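Cysteine desulfurase (Fervidobacterium islandicum, PDB 6A6E) catalyses the PLP-dependent removal of sulfur from L-cysteine, leaving alanine, and as a SufS protein probably supplies that sulfur for iron-sulfur cluster assembly. Local coordinates at residues L256-Y261 / V274-L279; I107-N112 / G244-K249; E316-Y321 / E408-L413; E324-L329 / V346-K351; S16-D21 / I300-S305. One frame throughout, in Å; residues are numbered along the deposited sequence.

Interaction 1 of 5, residues L256-Y261 / V274-L279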
# COMPACT_ATOMS: atom_id res chain seq x y z
N LEU A 256 17.60 -2.37 13.21
CA LEU A 256 17.36 -1.43 12.11
C LEU A 256 16.45 -0.35 12.60
O LEU A 256 15.45 -0.68 13.24
CB LEU A 256 16.63 -2.12 10.96
CG LEU A 256 17.27 -2.76 9.77
CD1 LEU A 256 16.14 -3.04 8.75
CD2 LEU A 256 18.37 -1.91 9.17
N GLU A 257 16.79 0.92 12.32
CA GLU A 257 15.85 2.03 12.46
C GLU A 257 14.57 1.82 11.55
O GLU A 257 14.70 1.46 10.38
CB GLU A 257 16.52 3.37 12.11
CG GLU A 257 15.61 4.63 12.15
CD GLU A 257 15.24 5.11 13.55
OE1 GLU A 257 15.79 4.61 14.54
OE2 GLU A 257 14.34 5.96 13.69
N PRO A 258 13.36 2.06 12.09
CA PRO A 258 12.15 1.89 11.22
C PRO A 258 12.26 2.82 10.05
O PRO A 258 12.83 3.92 10.17
CB PRO A 258 11.02 2.30 12.13
CG PRO A 258 11.51 1.93 13.54
CD PRO A 258 13.00 2.21 13.51
N PHE A 259 11.71 2.40 8.91
CA PHE A 259 11.61 3.28 7.75
C PHE A 259 10.52 4.40 7.97
O PHE A 259 10.79 5.58 7.95
CB PHE A 259 11.31 2.41 6.48
CG PHE A 259 11.21 3.17 5.24
CD1 PHE A 259 11.93 4.33 5.07
CD2 PHE A 259 10.30 2.79 4.26
CE1 PHE A 259 11.84 5.07 3.91
CE2 PHE A 259 10.23 3.51 3.08
CZ PHE A 259 11.00 4.62 2.91
N LEU A 260 9.28 3.97 8.12
CA LEU A 260 8.14 4.78 8.38
C LEU A 260 7.75 4.77 9.86
O LEU A 260 7.92 3.74 10.57
CB LEU A 260 6.94 4.28 7.59
CG LEU A 260 7.11 4.06 6.08
CD1 LEU A 260 5.81 3.60 5.39
CD2 LEU A 260 7.67 5.30 5.47
N TYR A 261 7.12 5.88 10.29
CA TYR A 261 6.66 6.06 11.65
C TYR A 261 5.21 6.41 11.74
O TYR A 261 4.68 7.01 10.83
CB TYR A 261 7.44 7.22 12.25
CG TYR A 261 8.93 7.13 12.11
CD1 TYR A 261 9.68 6.37 12.98
CD2 TYR A 261 9.60 7.86 11.11
CE1 TYR A 261 11.08 6.31 12.85
CE2 TYR A 261 10.98 7.80 10.97
CZ TYR A 261 11.71 7.07 11.85
OH TYR A 261 13.11 7.04 11.66
N VAL A 274 10.27 8.98 21.29
CA VAL A 274 9.51 7.75 21.03
C VAL A 274 10.33 6.49 21.19
O VAL A 274 11.48 6.48 20.97
CB VAL A 274 8.91 7.76 19.59
CG1 VAL A 274 8.14 9.02 19.41
CG2 VAL A 274 9.98 7.73 18.52
N THR A 275 9.71 5.40 21.60
CA THR A 275 10.33 4.10 21.53
C THR A 275 9.39 3.20 20.69
O THR A 275 8.23 3.58 20.40
CB THR A 275 10.48 3.51 22.93
OG1 THR A 275 9.18 3.44 23.49
CG2 THR A 275 11.40 4.44 23.80
N PHE A 276 9.91 2.05 20.29
CA PHE A 276 9.29 1.23 19.25
C PHE A 276 8.78 -0.07 19.78
O PHE A 276 9.24 -0.56 20.78
CB PHE A 276 10.28 0.99 18.14
CG PHE A 276 10.83 2.24 17.53
CD1 PHE A 276 9.99 3.27 17.10
CD2 PHE A 276 12.22 2.39 17.34
CE1 PHE A 276 10.51 4.43 16.58
CE2 PHE A 276 12.73 3.53 16.79
CZ PHE A 276 11.88 4.53 16.38
N ASN A 277 7.78 -0.62 19.13
CA ASN A 277 7.21 -1.91 19.44
C ASN A 277 8.21 -3.04 19.09
O ASN A 277 9.25 -2.80 18.50
CB ASN A 277 5.92 -2.03 18.63
CG ASN A 277 4.89 -2.89 19.25
OD1 ASN A 277 5.21 -3.75 20.10
ND2 ASN A 277 3.63 -2.76 18.75
N VAL A 278 7.87 -4.25 19.47
CA VAL A 278 8.64 -5.45 19.08
C VAL A 278 8.43 -5.82 17.61
O VAL A 278 7.57 -5.22 16.95
CB VAL A 278 8.24 -6.66 19.97
CG1 VAL A 278 8.48 -6.31 21.45
CG2 VAL A 278 6.80 -7.10 19.78
N LEU A 279 9.18 -6.81 17.14
CA LEU A 279 9.07 -7.33 15.76
C LEU A 279 7.82 -8.15 15.67
O LEU A 279 7.47 -8.80 16.63
CB LEU A 279 10.24 -8.28 15.41
CG LEU A 279 11.66 -7.70 15.39
CD1 LEU A 279 12.66 -8.69 14.82
CD2 LEU A 279 11.74 -6.43 14.62
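Phe276 and Tyr261 each set their ring on the side of the backbone N, anti to the carbonyl carbon (chi1 -57° and -51°), and this brings the Phe276 ring to Pro258 and the Tyr261 edge to Phe276. The Phe276 ring takes the proline on one face. Pro258 CG sits 3.7 Å from the ring centroid, almost on the normal, a CH-pi contact. Pro258 CD lies 3.5 Å from Phe276 CE2. Tyr261 turns its edge to the same ring, with CE1 4.0 Å from Phe276 CZ. Glu257 bends at chi2, and its OE2 comes within 3.9 Å of Phe276 CZ. That oxygen also accepts a 2.6 Å hydrogen bond from Tyr261 OH on its anti lone pair, which ties the tyrosine in place beside Phe276. Lys116 bonds Tyr261 OH. Arg142 of the second subunit forms a salt bridge with Glu257 OE1 and packs on Phe276. The contact is thus a proline-aromatic cluster at the dimer interface of a class-V aminotransferase fold, with Tyr261 about 11 Å from a bound PLP.

Interaction 2 of 5, residues I107-N112 / G244-K249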
# COMPACT_ATOMS: atom_id res chain seq x y z
N ILE A 107 12.49 -2.18 -1.14
CA ILE A 107 13.83 -1.74 -1.46
C ILE A 107 14.07 -0.35 -0.88
O ILE A 107 15.15 -0.05 -0.32
CB ILE A 107 14.18 -1.76 -2.98
CG1 ILE A 107 14.10 -3.18 -3.58
CG2 ILE A 107 15.59 -1.23 -3.25
CD1 ILE A 107 15.19 -4.09 -3.10
N ASN A 108 13.11 0.54 -1.06
CA ASN A 108 13.28 1.88 -0.50
C ASN A 108 13.44 1.84 1.03
O ASN A 108 14.25 2.60 1.59
CB ASN A 108 12.11 2.80 -0.89
CG ASN A 108 12.23 3.34 -2.29
OD1 ASN A 108 12.83 4.42 -2.50
ND2 ASN A 108 11.71 2.60 -3.29
N PHE A 109 12.67 0.97 1.69
CA PHE A 109 12.72 0.76 3.12
C PHE A 109 14.18 0.40 3.50
O PHE A 109 14.78 0.98 4.43
CB PHE A 109 11.71 -0.32 3.45
CG PHE A 109 11.72 -0.85 4.86
CD1 PHE A 109 12.88 -1.27 5.51
CD2 PHE A 109 10.50 -1.10 5.48
CE1 PHE A 109 12.85 -1.82 6.79
CE2 PHE A 109 10.45 -1.66 6.76
CZ PHE A 109 11.64 -1.99 7.42
N LEU A 110 14.77 -0.53 2.76
CA LEU A 110 16.13 -0.99 3.10
C LEU A 110 17.19 0.10 2.94
O LEU A 110 18.01 0.27 3.83
CB LEU A 110 16.48 -2.25 2.30
CG LEU A 110 15.65 -3.43 2.73
CD1 LEU A 110 15.89 -4.64 1.87
CD2 LEU A 110 15.98 -3.80 4.19
N VAL A 111 17.19 0.82 1.83
CA VAL A 111 18.20 1.82 1.60
C VAL A 111 18.15 2.87 2.71
O VAL A 111 19.20 3.20 3.32
CB VAL A 111 18.03 2.63 0.26
CG1 VAL A 111 19.20 3.61 0.12
CG2 VAL A 111 17.98 1.76 -0.93
N ASN A 112 16.95 3.40 2.96
CA ASN A 112 16.77 4.40 3.96
C ASN A 112 17.06 3.86 5.36
O ASN A 112 17.70 4.60 6.18
CB ASN A 112 15.38 5.07 3.94
CG ASN A 112 15.16 5.91 2.75
OD1 ASN A 112 15.55 7.09 2.74
ND2 ASN A 112 14.49 5.33 1.70
N GLY A 244 2.91 -6.15 -0.47
CA GLY A 244 4.20 -6.83 -0.66
C GLY A 244 4.69 -7.41 0.67
O GLY A 244 4.04 -7.23 1.74
N VAL A 245 5.85 -8.03 0.60
CA VAL A 245 6.51 -8.68 1.70
C VAL A 245 7.94 -8.29 1.77
O VAL A 245 8.67 -8.20 0.74
CB VAL A 245 6.44 -10.23 1.56
CG1 VAL A 245 7.29 -10.91 2.65
CG2 VAL A 245 5.01 -10.65 1.69
N LEU A 246 8.38 -8.05 3.00
CA LEU A 246 9.83 -7.91 3.27
C LEU A 246 10.17 -8.91 4.33
O LEU A 246 9.57 -8.90 5.44
CB LEU A 246 10.19 -6.52 3.75
CG LEU A 246 11.56 -6.30 4.41
CD1 LEU A 246 12.59 -6.30 3.36
CD2 LEU A 246 11.58 -4.91 4.98
N TYR A 247 11.14 -9.75 4.00
CA TYR A 247 11.71 -10.74 4.92
C TYR A 247 13.00 -10.19 5.37
O TYR A 247 13.73 -9.69 4.55
CB TYR A 247 12.00 -12.12 4.29
CG TYR A 247 13.03 -12.96 5.08
CD1 TYR A 247 12.71 -13.63 6.29
CD2 TYR A 247 14.35 -13.01 4.67
CE1 TYR A 247 13.68 -14.31 7.00
CE2 TYR A 247 15.34 -13.72 5.38
CZ TYR A 247 14.97 -14.37 6.52
OH TYR A 247 15.95 -15.04 7.18
N GLY A 248 13.31 -10.26 6.66
CA GLY A 248 14.67 -10.06 7.11
C GLY A 248 15.03 -10.95 8.28
O GLY A 248 14.17 -11.26 9.14
N LYS A 249 16.32 -11.32 8.35
CA LYS A 249 16.87 -11.99 9.54
C LYS A 249 16.54 -11.26 10.80
O LYS A 249 16.81 -10.08 10.90
CB LYS A 249 18.39 -12.11 9.45
CG LYS A 249 18.83 -13.11 8.42
CD LYS A 249 20.32 -13.44 8.55
CE LYS A 249 20.67 -14.56 7.57
NZ LYS A 249 22.11 -14.45 7.24
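Leu246 meets Phe109 and Leu110 with its two methyl branches. Its CD2 stands over the centre of the Phe109 ring, 3.6 Å from the centroid and 6° off the ring normal. This is a CH-pi contact, and CD2 is nearly equally far from all six ring carbons. CD1 takes the other neighbour, lying 4.0 Å from Leu110 CD1. The Leu246 side chain meets the phenylalanine at about a right angle and the leucine at a slant. Phe109 CG is anti to its own backbone N (chi1 171°), which carries the ring out from the helix toward the strand. All three side chains are buried. The contact packs helix 103-116 on strand 244-248 of the seven-stranded mixed sheet, the central sheet of the PLP-binding domain in this fold. Leu246 is held by backbone hydrogen bonds to Ile98 of the edge strand 97-100. Val231, on the strand at the other flank, touches its side chain. Phe283 meets the Phe109 ring with planes about 50° apart. Further round the helix, Asn112 ND2 donates to Asn108 O at 2.7 Å. The backbone N of Asn112 reaches the same oxygen from the opposite face of its plane. Asn108 ND2 bonds Tyr261 O of the second subunit.

Interaction 3 of 5, residues E316-Y321 / E408-L413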
# COMPACT_ATOMS: atom_id res chain seq x y z
N GLU A 316 8.35 -24.35 -15.52
CA GLU A 316 9.60 -24.81 -16.10
C GLU A 316 9.38 -25.43 -17.48
O GLU A 316 10.08 -25.09 -18.42
CB GLU A 316 10.26 -25.80 -15.14
CG GLU A 316 11.62 -26.30 -15.53
CD GLU A 316 12.36 -26.85 -14.32
OE1 GLU A 316 11.89 -27.88 -13.76
OE2 GLU A 316 13.38 -26.26 -13.91
N GLU A 317 8.40 -26.28 -17.64
CA GLU A 317 8.19 -26.93 -18.94
C GLU A 317 7.65 -25.92 -19.95
O GLU A 317 8.01 -25.94 -21.13
CB GLU A 317 7.32 -28.20 -18.82
CG GLU A 317 5.82 -27.99 -18.97
CD GLU A 317 4.97 -29.19 -18.51
OE1 GLU A 317 5.54 -30.33 -18.54
OE2 GLU A 317 3.74 -28.97 -18.13
N LEU A 318 6.80 -24.99 -19.51
CA LEU A 318 6.35 -23.95 -20.42
C LEU A 318 7.51 -23.10 -20.88
O LEU A 318 7.56 -22.76 -22.03
CB LEU A 318 5.34 -23.02 -19.76
CG LEU A 318 3.97 -23.58 -19.53
CD1 LEU A 318 3.19 -22.55 -18.72
CD2 LEU A 318 3.32 -23.86 -20.87
N SER A 319 8.40 -22.76 -19.96
CA SER A 319 9.56 -21.94 -20.26
C SER A 319 10.48 -22.57 -21.28
O SER A 319 10.99 -21.86 -22.18
CB SER A 319 10.41 -21.63 -19.02
OG SER A 319 9.66 -21.00 -18.01
N ASN A 320 10.78 -23.85 -21.09
CA ASN A 320 11.62 -24.59 -22.03
C ASN A 320 11.00 -24.62 -23.40
O ASN A 320 11.66 -24.33 -24.36
CB ASN A 320 11.89 -25.99 -21.55
CG ASN A 320 12.67 -26.00 -20.26
OD1 ASN A 320 13.35 -25.05 -19.92
ND2 ASN A 320 12.58 -27.07 -19.53
N TYR A 321 9.73 -24.96 -23.50
CA TYR A 321 8.99 -24.89 -24.77
C TYR A 321 8.96 -23.48 -25.43
O TYR A 321 9.14 -23.32 -26.63
CB TYR A 321 7.59 -25.39 -24.55
CG TYR A 321 6.80 -25.62 -25.82
CD1 TYR A 321 7.00 -26.79 -26.63
CD2 TYR A 321 5.81 -24.74 -26.19
CE1 TYR A 321 6.24 -26.97 -27.78
CE2 TYR A 321 5.07 -24.89 -27.34
CZ TYR A 321 5.26 -26.02 -28.12
OH TYR A 321 4.43 -26.13 -29.22
N GLU A 408 -0.38 -24.56 -26.12
CA GLU A 408 -1.17 -23.94 -27.17
C GLU A 408 -1.09 -22.39 -27.21
O GLU A 408 -1.00 -21.78 -28.30
CB GLU A 408 -2.61 -24.40 -27.12
CG GLU A 408 -3.39 -23.76 -28.24
CD GLU A 408 -4.85 -24.15 -28.27
OE1 GLU A 408 -5.14 -25.26 -28.79
OE2 GLU A 408 -5.69 -23.34 -27.82
N ASP A 409 -1.12 -21.75 -26.02
CA ASP A 409 -0.90 -20.30 -25.91
C ASP A 409 0.38 -19.91 -26.61
O ASP A 409 0.44 -18.95 -27.38
CB ASP A 409 -0.79 -19.84 -24.45
CG ASP A 409 -2.09 -19.92 -23.69
OD1 ASP A 409 -3.18 -19.83 -24.31
OD2 ASP A 409 -2.04 -19.96 -22.41
N ILE A 410 1.43 -20.63 -26.31
CA ILE A 410 2.70 -20.37 -26.92
C ILE A 410 2.65 -20.54 -28.48
O ILE A 410 3.19 -19.68 -29.24
CB ILE A 410 3.75 -21.24 -26.26
CG1 ILE A 410 3.95 -20.76 -24.81
CG2 ILE A 410 5.08 -21.17 -26.98
CD1 ILE A 410 4.83 -21.63 -23.96
N ASP A 411 1.95 -21.59 -28.94
CA ASP A 411 1.77 -21.82 -30.40
C ASP A 411 1.01 -20.67 -31.07
O ASP A 411 1.32 -20.29 -32.20
CB ASP A 411 1.00 -23.14 -30.67
CG ASP A 411 1.81 -24.38 -30.30
OD1 ASP A 411 3.00 -24.29 -30.16
OD2 ASP A 411 1.25 -25.48 -30.18
N VAL A 412 0.03 -20.11 -30.38
CA VAL A 412 -0.59 -18.88 -30.88
C VAL A 412 0.40 -17.72 -30.99
O VAL A 412 0.37 -16.97 -32.00
CB VAL A 412 -1.85 -18.48 -30.09
CG1 VAL A 412 -2.49 -17.20 -30.65
CG2 VAL A 412 -2.85 -19.63 -30.11
N LEU A 413 1.29 -17.54 -29.98
CA LEU A 413 2.28 -16.49 -30.03
C LEU A 413 3.13 -16.68 -31.30
O LEU A 413 3.38 -15.72 -32.04
CB LEU A 413 3.17 -16.49 -28.78
CG LEU A 413 4.45 -15.65 -28.88
CD1 LEU A 413 4.10 -14.18 -29.01
CD2 LEU A 413 5.38 -15.86 -27.71
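Tyr321 and Asp411 make the polar link between the two helices. Tyr321 OH donates to Asp411 OD1 at 2.5 Å and meets that oxygen on its syn lone pair. OD1 lies at the edge of the ring, near its plane, and the carboxylate is turned 59° against it. Tyr321 CG lies anti to the backbone N (chi1 -169°), which sends the ring across to the second helix. The other carboxylate oxygen, Asp411 OD2, forms a salt bridge with Arg6, and Arg6 also bonds Tyr321 OH. A positive charge there would probably help keep the aspartate ionised. The apolar contacts centre on Ile410. Its CG2 branch lies 3.7 Å from Tyr321 CD2. Its other branch ends in CD1, 4.1 Å from Leu318 CD2 and 3.5 Å from the backbone Leu318 O. Leu322 also packs on Ile410. The segment axes approach to 10.6 Å and run nearly parallel, crossing at -23°. This is a near-parallel helix pair, helix 308-327 beside the C-terminal helix 407-423, in the smaller domain of the class-V aminotransferase fold.

Interaction 4 of 5, residues E324-L329 / V346-K351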
# COMPACT_ATOMS: atom_id res chain seq x y z
N GLU A 324 12.54 -22.83 -26.71
CA GLU A 324 12.77 -23.71 -27.88
C GLU A 324 12.11 -23.18 -29.15
O GLU A 324 12.75 -23.09 -30.18
CB GLU A 324 12.24 -25.11 -27.58
CG GLU A 324 12.39 -26.13 -28.69
CD GLU A 324 11.54 -27.36 -28.43
OE1 GLU A 324 10.41 -27.43 -28.97
OE2 GLU A 324 11.97 -28.22 -27.64
N LYS A 325 10.82 -22.87 -29.08
CA LYS A 325 10.11 -22.39 -30.22
C LYS A 325 10.63 -21.05 -30.70
O LYS A 325 10.61 -20.79 -31.92
CB LYS A 325 8.61 -22.31 -29.94
CG LYS A 325 7.94 -23.65 -29.73
CD LYS A 325 8.25 -24.61 -30.88
CE LYS A 325 7.24 -25.71 -30.93
NZ LYS A 325 7.86 -26.98 -31.41
N MET A 326 11.09 -20.20 -29.76
CA MET A 326 11.57 -18.87 -30.14
C MET A 326 12.90 -19.00 -30.83
O MET A 326 13.14 -18.32 -31.81
CB MET A 326 11.67 -17.89 -28.98
CG MET A 326 10.32 -17.49 -28.42
SD MET A 326 9.29 -16.49 -29.48
CE MET A 326 10.43 -15.15 -29.62
N MET A 327 13.76 -19.87 -30.31
CA MET A 327 15.07 -20.08 -30.91
C MET A 327 15.02 -20.67 -32.33
O MET A 327 15.99 -20.59 -33.02
CB MET A 327 15.94 -20.97 -30.02
CG MET A 327 16.34 -20.35 -28.69
SD MET A 327 17.05 -18.73 -28.94
CE MET A 327 18.71 -19.18 -29.49
N GLU A 328 13.91 -21.25 -32.75
CA GLU A 328 13.80 -21.86 -34.08
C GLU A 328 13.51 -20.79 -35.14
O GLU A 328 13.70 -21.07 -36.31
CB GLU A 328 12.65 -22.88 -34.12
CG GLU A 328 12.99 -24.23 -33.50
CD GLU A 328 11.80 -25.16 -33.27
OE1 GLU A 328 10.68 -24.90 -33.77
OE2 GLU A 328 12.00 -26.17 -32.56
N LEU A 329 13.02 -19.61 -34.74
CA LEU A 329 12.61 -18.57 -35.68
C LEU A 329 13.84 -17.82 -36.13
O LEU A 329 14.58 -17.30 -35.31
CB LEU A 329 11.65 -17.57 -35.05
CG LEU A 329 10.41 -18.16 -34.41
CD1 LEU A 329 9.52 -17.06 -33.83
CD2 LEU A 329 9.65 -19.02 -35.40
N VAL A 346 10.81 -14.52 -22.18
CA VAL A 346 11.69 -14.32 -23.29
C VAL A 346 11.53 -12.93 -23.82
O VAL A 346 10.45 -12.56 -24.25
CB VAL A 346 11.37 -15.35 -24.42
CG1 VAL A 346 12.30 -15.16 -25.65
CG2 VAL A 346 11.61 -16.70 -23.85
N SER A 347 12.60 -12.17 -23.77
CA SER A 347 12.65 -10.86 -24.36
C SER A 347 13.33 -11.03 -25.73
O SER A 347 14.33 -11.77 -25.84
CB SER A 347 13.45 -9.89 -23.48
OG SER A 347 12.66 -9.59 -22.28
N PHE A 348 12.81 -10.32 -26.73
CA PHE A 348 13.19 -10.55 -28.16
C PHE A 348 12.77 -9.36 -29.03
O PHE A 348 12.01 -8.50 -28.57
CB PHE A 348 12.54 -11.85 -28.74
CG PHE A 348 11.03 -11.78 -28.87
CD1 PHE A 348 10.23 -12.04 -27.79
CD2 PHE A 348 10.42 -11.39 -30.05
CE1 PHE A 348 8.85 -11.95 -27.89
CE2 PHE A 348 9.05 -11.26 -30.16
CZ PHE A 348 8.25 -11.57 -29.07
N ASN A 349 13.33 -9.30 -30.25
CA ASN A 349 12.94 -8.37 -31.30
C ASN A 349 12.72 -9.11 -32.64
O ASN A 349 13.39 -10.10 -32.93
CB ASN A 349 14.02 -7.32 -31.46
CG ASN A 349 13.82 -6.14 -30.51
OD1 ASN A 349 12.72 -5.62 -30.45
ND2 ASN A 349 14.83 -5.78 -29.75
N VAL A 350 11.73 -8.67 -33.42
CA VAL A 350 11.48 -9.20 -34.73
C VAL A 350 12.28 -8.31 -35.67
O VAL A 350 12.15 -7.08 -35.62
CB VAL A 350 9.99 -9.14 -35.05
CG1 VAL A 350 9.74 -9.55 -36.51
CG2 VAL A 350 9.24 -10.05 -34.10
N LYS A 351 13.18 -8.91 -36.46
CA LYS A 351 14.00 -8.16 -37.46
C LYS A 351 13.16 -7.29 -38.33
O LYS A 351 12.20 -7.77 -38.99
CB LYS A 351 14.82 -9.08 -38.35
CG LYS A 351 16.09 -9.54 -37.64
CD LYS A 351 16.68 -10.85 -38.19
CE LYS A 351 17.30 -11.71 -37.10
NZ LYS A 351 18.44 -12.50 -37.61
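The C-terminal part of helix 308-327 lies over strand 345-350, and the nearest CA atoms across the contact, those of Met326 and Val346, are 8.2 Å apart. Met326 carries the contact. Its chain is bent at both chi2 and chi3, which lays the terminal methyl over one face of the Phe348 ring. Met326 CE sits 3.6 Å from the ring centroid, displaced toward the rim on the CG side, where it comes within 3.5 Å of Phe348 CG. Met326 SD stands farther back, 4.9 Å from the centroid. The methyl makes a CH-pi contact, and with the sulfur behind it the pair is a Met-aromatic contact. Lower on the methionine, CG touches Val346 CG1 at 4.1 Å. Val346 and Phe348 are two apart on the strand and point to the same side. The helix packs there on the six-stranded mixed sheet of the smaller domain. A serine in place of Phe348 would probably leave the Met326 methyl without its ring face and open a gap between helix and sheet. Leu417 of helix 407-423 touches both Met326 and Phe348. Val332, on the neighbouring edge strand, also packs against both, and Val397, on the strand at the other flank, adjoins Phe348.

Interaction 5 of 5, residues S16-D21 / I300-S305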
# COMPACT_ATOMS: atom_id res chain seq x y z
N SER A 16 -7.48 -28.44 -16.38
CA SER A 16 -8.70 -27.83 -16.81
C SER A 16 -9.40 -27.06 -15.67
O SER A 16 -10.00 -25.99 -15.88
CB SER A 16 -9.65 -28.90 -17.37
OG SER A 16 -10.81 -28.25 -17.75
N ASN A 17 -9.37 -27.64 -14.48
CA ASN A 17 -9.88 -27.02 -13.26
C ASN A 17 -9.14 -25.72 -12.90
O ASN A 17 -9.76 -24.71 -12.53
CB ASN A 17 -9.72 -27.98 -12.08
CG ASN A 17 -10.82 -29.00 -12.01
OD1 ASN A 17 -11.88 -28.83 -12.60
ND2 ASN A 17 -10.57 -30.07 -11.28
N ILE A 18 -7.81 -25.76 -13.01
CA ILE A 18 -7.01 -24.56 -12.83
C ILE A 18 -7.43 -23.44 -13.78
O ILE A 18 -7.80 -22.36 -13.33
CB ILE A 18 -5.54 -24.89 -12.92
CG1 ILE A 18 -5.18 -25.76 -11.71
CG2 ILE A 18 -4.71 -23.60 -12.98
CD1 ILE A 18 -3.82 -26.47 -11.84
N LEU A 19 -7.45 -23.70 -15.10
CA LEU A 19 -7.85 -22.69 -16.03
C LEU A 19 -9.23 -22.14 -15.72
O LEU A 19 -9.49 -20.92 -15.88
CB LEU A 19 -7.79 -23.21 -17.48
CG LEU A 19 -6.49 -23.19 -18.30
CD1 LEU A 19 -5.23 -23.28 -17.49
CD2 LEU A 19 -6.53 -24.32 -19.34
N ASN A 20 -10.14 -22.99 -15.25
CA ASN A 20 -11.47 -22.45 -14.95
C ASN A 20 -11.48 -21.49 -13.74
O ASN A 20 -12.44 -20.80 -13.53
CB ASN A 20 -12.50 -23.59 -14.78
CG ASN A 20 -13.01 -24.14 -16.14
OD1 ASN A 20 -12.88 -23.48 -17.21
ND2 ASN A 20 -13.59 -25.37 -16.11
N ASP A 21 -10.43 -21.49 -12.93
CA ASP A 21 -10.31 -20.57 -11.78
C ASP A 21 -10.07 -19.11 -12.24
O ASP A 21 -10.23 -18.22 -11.41
CB ASP A 21 -9.14 -21.00 -10.89
CG ASP A 21 -9.43 -22.25 -10.09
OD1 ASP A 21 -10.58 -22.38 -9.70
OD2 ASP A 21 -8.50 -23.04 -9.81
N ILE A 300 -1.56 -17.96 -1.36
CA ILE A 300 -0.62 -18.98 -0.97
C ILE A 300 -1.37 -20.29 -0.63
O ILE A 300 -0.88 -21.36 -1.03
CB ILE A 300 0.28 -18.50 0.17
CG1 ILE A 300 1.24 -17.42 -0.33
CG2 ILE A 300 1.16 -19.61 0.72
CD1 ILE A 300 1.93 -16.74 0.82
N ASP A 301 -2.51 -20.25 0.09
CA ASP A 301 -3.25 -21.48 0.30
C ASP A 301 -3.64 -22.15 -1.03
O ASP A 301 -3.58 -23.37 -1.16
CB ASP A 301 -4.55 -21.31 1.11
CG ASP A 301 -4.33 -20.83 2.56
OD1 ASP A 301 -3.22 -21.03 3.12
OD2 ASP A 301 -5.29 -20.27 3.11
N TYR A 302 -4.09 -21.36 -2.00
CA TYR A 302 -4.44 -21.88 -3.32
C TYR A 302 -3.26 -22.55 -4.03
O TYR A 302 -3.35 -23.71 -4.53
CB TYR A 302 -5.01 -20.76 -4.16
CG TYR A 302 -5.32 -21.12 -5.58
CD1 TYR A 302 -6.49 -21.78 -5.91
CD2 TYR A 302 -4.45 -20.79 -6.60
CE1 TYR A 302 -6.78 -22.10 -7.24
CE2 TYR A 302 -4.69 -21.15 -7.92
CZ TYR A 302 -5.87 -21.80 -8.24
OH TYR A 302 -6.12 -22.12 -9.57
N LEU A 303 -2.12 -21.90 -4.04
CA LEU A 303 -0.97 -22.47 -4.67
C LEU A 303 -0.56 -23.78 -3.98
O LEU A 303 -0.12 -24.70 -4.64
CB LEU A 303 0.19 -21.49 -4.68
CG LEU A 303 0.00 -20.24 -5.57
CD1 LEU A 303 1.11 -19.25 -5.28
CD2 LEU A 303 0.07 -20.67 -7.01
N GLU A 304 -0.64 -23.84 -2.65
CA GLU A 304 -0.20 -25.03 -1.94
C GLU A 304 -1.23 -26.15 -2.14
O GLU A 304 -0.84 -27.27 -2.09
CB GLU A 304 0.06 -24.81 -0.45
CG GLU A 304 0.83 -23.57 -0.08
CD GLU A 304 2.25 -23.75 0.38
OE1 GLU A 304 3.02 -24.38 -0.37
OE2 GLU A 304 2.61 -23.14 1.44
N SER A 305 -2.51 -25.84 -2.36
CA SER A 305 -3.50 -26.86 -2.68
C SER A 305 -3.27 -27.51 -4.05
O SER A 305 -3.42 -28.71 -4.17
CB SER A 305 -4.94 -26.34 -2.62
OG SER A 305 -5.37 -25.77 -3.85
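Tyr302 reaches across to Asp21 with its hydroxyl, and these two residues bury most of the surface in the contact. Tyr302 OH donates to Asp21 OD2 at 2.6 Å. The oxygen is met on its anti side, 28° out of the carboxylate plane. It also lies in the plane of the tyrosine ring, at the edge, 3.2 Å from Tyr302 CE1. Carboxylate and ring planes stand 76° apart, so the aspartate is turned steeply against the ring. Tyr302 holds CG opposite its backbone N (chi1 175°), and the long side chain bridges two segments whose nearest CA atoms, those of Ile18 and Tyr302, are 10.2 Å apart. Ile18 adds a lighter touch: its CG2 branch lies 4.0 Å from Tyr302 OH. A phenylalanine in place of Tyr302 would probably leave Asp21 OD2 without its phenolic donor and the two segments without their polar link. A diethylene glycol molecule, probably from the crystallisation liquor, also bonds Asp21 OD2. Phe22 and Cys46 pack on the tyrosine, and the Asp21 backbone bonds that of Lys47. The contact ties segment 16-21, on the N-terminal helix 12-20 and just after it, to helix 290-306, whose Ile300 and Glu304 rest on Phe89 of helix 70-90.

Overall arrangement
From the N terminus, the first segment is 16-21. Interaction 5 closes a very long loop from there to helix 290-306. Interactions 2 and 1 both lie within that loop, one after the other. Interaction 2 joins helix 103-116 to the seven-stranded sheet, and interaction 1 follows, joining the loop 256-261 to strand 274-276 beside the second subunit. These two touch: Phe259 CD2 is 3.4 Å from Phe109 CA. Interaction 3 then closes a loop from helix 308-327 to the C-terminal helix, and interaction 4 falls within it, using the same helix against the six-stranded sheet. No loops cross. Interactions 1 and 3 lie on opposite sides of the chain's centre, their own centres about 46 Å apart.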